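Local coordinates for protein dimethyladenosine transferase, putative (Plasmodium falciparum, PDB 2H1R) that probably transfers methyl groups from S-adenosyl-L-methionine to adenines of ribosomal RNA, at residues Ile49-Gly54 with Thr69-Ser74. Numbering follows the deposited sequence.
Sequences IGCGTG and TIDIDS
Gly-50 gives its backbone N-H to the carbonyl oxygen of Ile-70, N to O 2.8 Å, and this bond continues the parallel pairing of Ile-49 with Ile-70 just as the two strands end. Beyond it the two segments are joined through Asp-71. With CG anti to the backbone N (chi1 -165°), the carboxylate of Asp-71 reaches the glycine-rich loop, where Asp-71 OD1 lies 3.4 Å from Cys-51 N in a weak, bent hydrogen bond. The same Asp-71 OD1 accepts from a water oxygen at 2.6 Å, and that water takes the N-H of Gly-52, so a single carboxylate oxygen reaches two successive peptide groups of the loop. The other oxygen turns back to its own segment: Asp-71 OD2 receives Asp-73 N at 2.8 Å through its anti lone pair, an Asx turn that helps fix the rotation of the carboxylate. Alongside these bonds Cys-51 packs against Thr-69 and Asp-71. Cys-51 CB lies 3.2 Å from Thr-69 OG1, and Cys-51 SG, placed between its own N and carbonyl carbon (chi1 60°), comes 4.0 Å from Asp-71 CB. From Cys-51 to Gly-54 the loop folds into a type II' turn, closed by Gly-54 N on Cys-51 O.

The arrangement is consistent with the cofactor-binding corner of a class I, Rossmann-like methyltransferase: the G-x-G-x-G loop after strand 45-49, the first of the Rossmann-like sheet, beside the acidic residue just past strand 66-70. Gly-50 and Asp-71 are both predicted to bind S-adenosyl-L-methionine; in relatives the acid typically holds the ribose hydroxyls. Helix 74-86, N-capped by Asp-73, packs Ile-77 and Val-80 on Cys-51. On the sheet, strand 45-49 lies between 66-70 and 109-113, with Ile-49 and Ile-70 both touching Phe-104.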
loop_
_atom_site.group_PDB
_atom_site.type_symbol
_atom_site.label_atom_id
_atom_site.label_comp_id
_atom_site.label_asym_id
_atom_site.label_seq_id
_atom_site.Cartn_x
_atom_site.Cartn_y
_atom_site.Cartn_z
ATOM N N ILE A 49 -3.766 -8.946 -12.640
ATOM C CA ILE A 49 -4.881 -9.361 -11.781
ATOM C C ILE A 49 -6.164 -8.869 -12.440
ATOM O O ILE A 49 -6.371 -7.650 -12.574
ATOM C CB ILE A 49 -4.765 -8.778 -10.351
ATOM C CG1 ILE A 49 -3.421 -9.130 -9.721
ATOM C CG2 ILE A 49 -5.920 -9.288 -9.487
ATOM C CD1 ILE A 49 -3.229 -8.485 -8.342
ATOM N N GLY A 50 -6.986 -9.807 -12.897
ATOM C CA GLY A 50 -8.249 -9.468 -13.548
ATOM C C GLY A 50 -8.116 -9.238 -15.050
ATOM O O GLY A 50 -8.060 -8.093 -15.506
ATOM N N CYS A 51 -8.111 -10.314 -15.829
ATOM C CA CYS A 51 -7.795 -10.191 -17.266
ATOM C C CYS A 51 -8.972 -9.892 -18.211
ATOM O O CYS A 51 -8.757 -9.603 -19.398
ATOM C CB CYS A 51 -6.996 -11.409 -17.752
ATOM S SG CYS A 51 -7.870 -12.963 -17.546
ATOM N N GLY A 52 -10.200 -9.923 -17.687
ATOM C CA GLY A 52 -11.381 -9.694 -18.511
ATOM C C GLY A 52 -11.390 -10.505 -19.792
ATOM O O GLY A 52 -11.295 -11.737 -19.757
ATOM N N THR A 53 -11.473 -9.818 -20.925
ATOM C CA THR A 53 -11.518 -10.480 -22.228
ATOM C C THR A 53 -10.102 -10.654 -22.830
ATOM O O THR A 53 -9.950 -11.162 -23.957
ATOM C CB THR A 53 -12.341 -9.666 -23.214
ATOM O OG1 THR A 53 -11.724 -8.383 -23.368
ATOM C CG2 THR A 53 -13.771 -9.478 -22.705
ATOM N N GLY A 54 -9.090 -10.214 -22.088
ATOM C CA GLY A 54 -7.695 -10.340 -22.501
ATOM C C GLY A 54 -7.233 -9.177 -23.347
ATOM O O GLY A 54 -6.191 -9.268 -24.005
ATOM N N THR A 69 -1.579 -14.501 -15.062
ATOM C CA THR A 69 -2.823 -13.801 -14.814
ATOM C C THR A 69 -3.657 -14.549 -13.780
ATOM O O THR A 69 -3.623 -15.782 -13.717
ATOM C CB THR A 69 -3.587 -13.527 -16.122
ATOM O OG1 THR A 69 -4.821 -12.865 -15.830
ATOM C CG2 THR A 69 -3.861 -14.789 -16.864
ATOM N N ILE A 70 -4.354 -13.782 -12.943
ATOM C CA ILE A 70 -5.235 -14.307 -11.903
ATOM C C ILE A 70 -6.601 -13.689 -12.168
ATOM O O ILE A 70 -6.743 -12.461 -12.125
ATOM C CB ILE A 70 -4.760 -13.909 -10.468
ATOM C CG1 ILE A 70 -3.359 -14.473 -10.176
ATOM C CG2 ILE A 70 -5.772 -14.382 -9.407
ATOM C CD1 ILE A 70 -2.686 -13.917 -8.897
ATOM N N ASP A 71 -7.591 -14.530 -12.477
ATOM C CA ASP A 71 -8.988 -14.088 -12.545
ATOM C C ASP A 71 -9.905 -14.976 -11.695
ATOM O O ASP A 71 -9.633 -16.168 -11.484
ATOM C CB ASP A 71 -9.481 -14.000 -13.998
ATOM C CG ASP A 71 -10.792 -13.211 -14.141
ATOM O OD1 ASP A 71 -10.758 -12.032 -14.594
ATOM O OD2 ASP A 71 -11.868 -13.775 -13.801
ATOM N N ILE A 72 -10.985 -14.370 -11.207
ATOM C CA ILE A 72 -11.930 -15.042 -10.320
ATOM C C ILE A 72 -12.781 -16.091 -11.048
ATOM O O ILE A 72 -13.256 -17.032 -10.413
ATOM C CB ILE A 72 -12.821 -14.014 -9.557
ATOM C CG1 ILE A 72 -13.093 -14.483 -8.115
ATOM C CG2 ILE A 72 -14.096 -13.662 -10.374
ATOM C CD1 ILE A 72 -13.946 -13.522 -7.273
ATOM N N ASP A 73 -12.946 -15.941 -12.367
ATOM C CA ASP A 73 -13.788 -16.862 -13.162
ATOM C C ASP A 73 -13.026 -17.738 -14.158
ATOM O O ASP A 73 -12.337 -17.238 -15.057
ATOM C CB ASP A 73 -14.904 -16.118 -13.911
ATOM C CG ASP A 73 -15.766 -17.066 -14.765
ATOM O OD1 ASP A 73 -16.613 -17.806 -14.202
ATOM O OD2 ASP A 73 -15.579 -17.081 -15.998
ATOM N N SER A 74 -13.203 -19.047 -14.012
ATOM C CA SER A 74 -12.536 -20.051 -14.843
ATOM C C SER A 74 -13.030 -20.092 -16.301
ATOM O O SER A 74 -12.323 -20.595 -17.186
ATOM C CB SER A 74 -12.689 -21.438 -14.194
ATOM O OG SER A 74 -11.821 -22.404 -14.783
HETATM O O HOH W 1 -11.379 -9.528 -14.777
#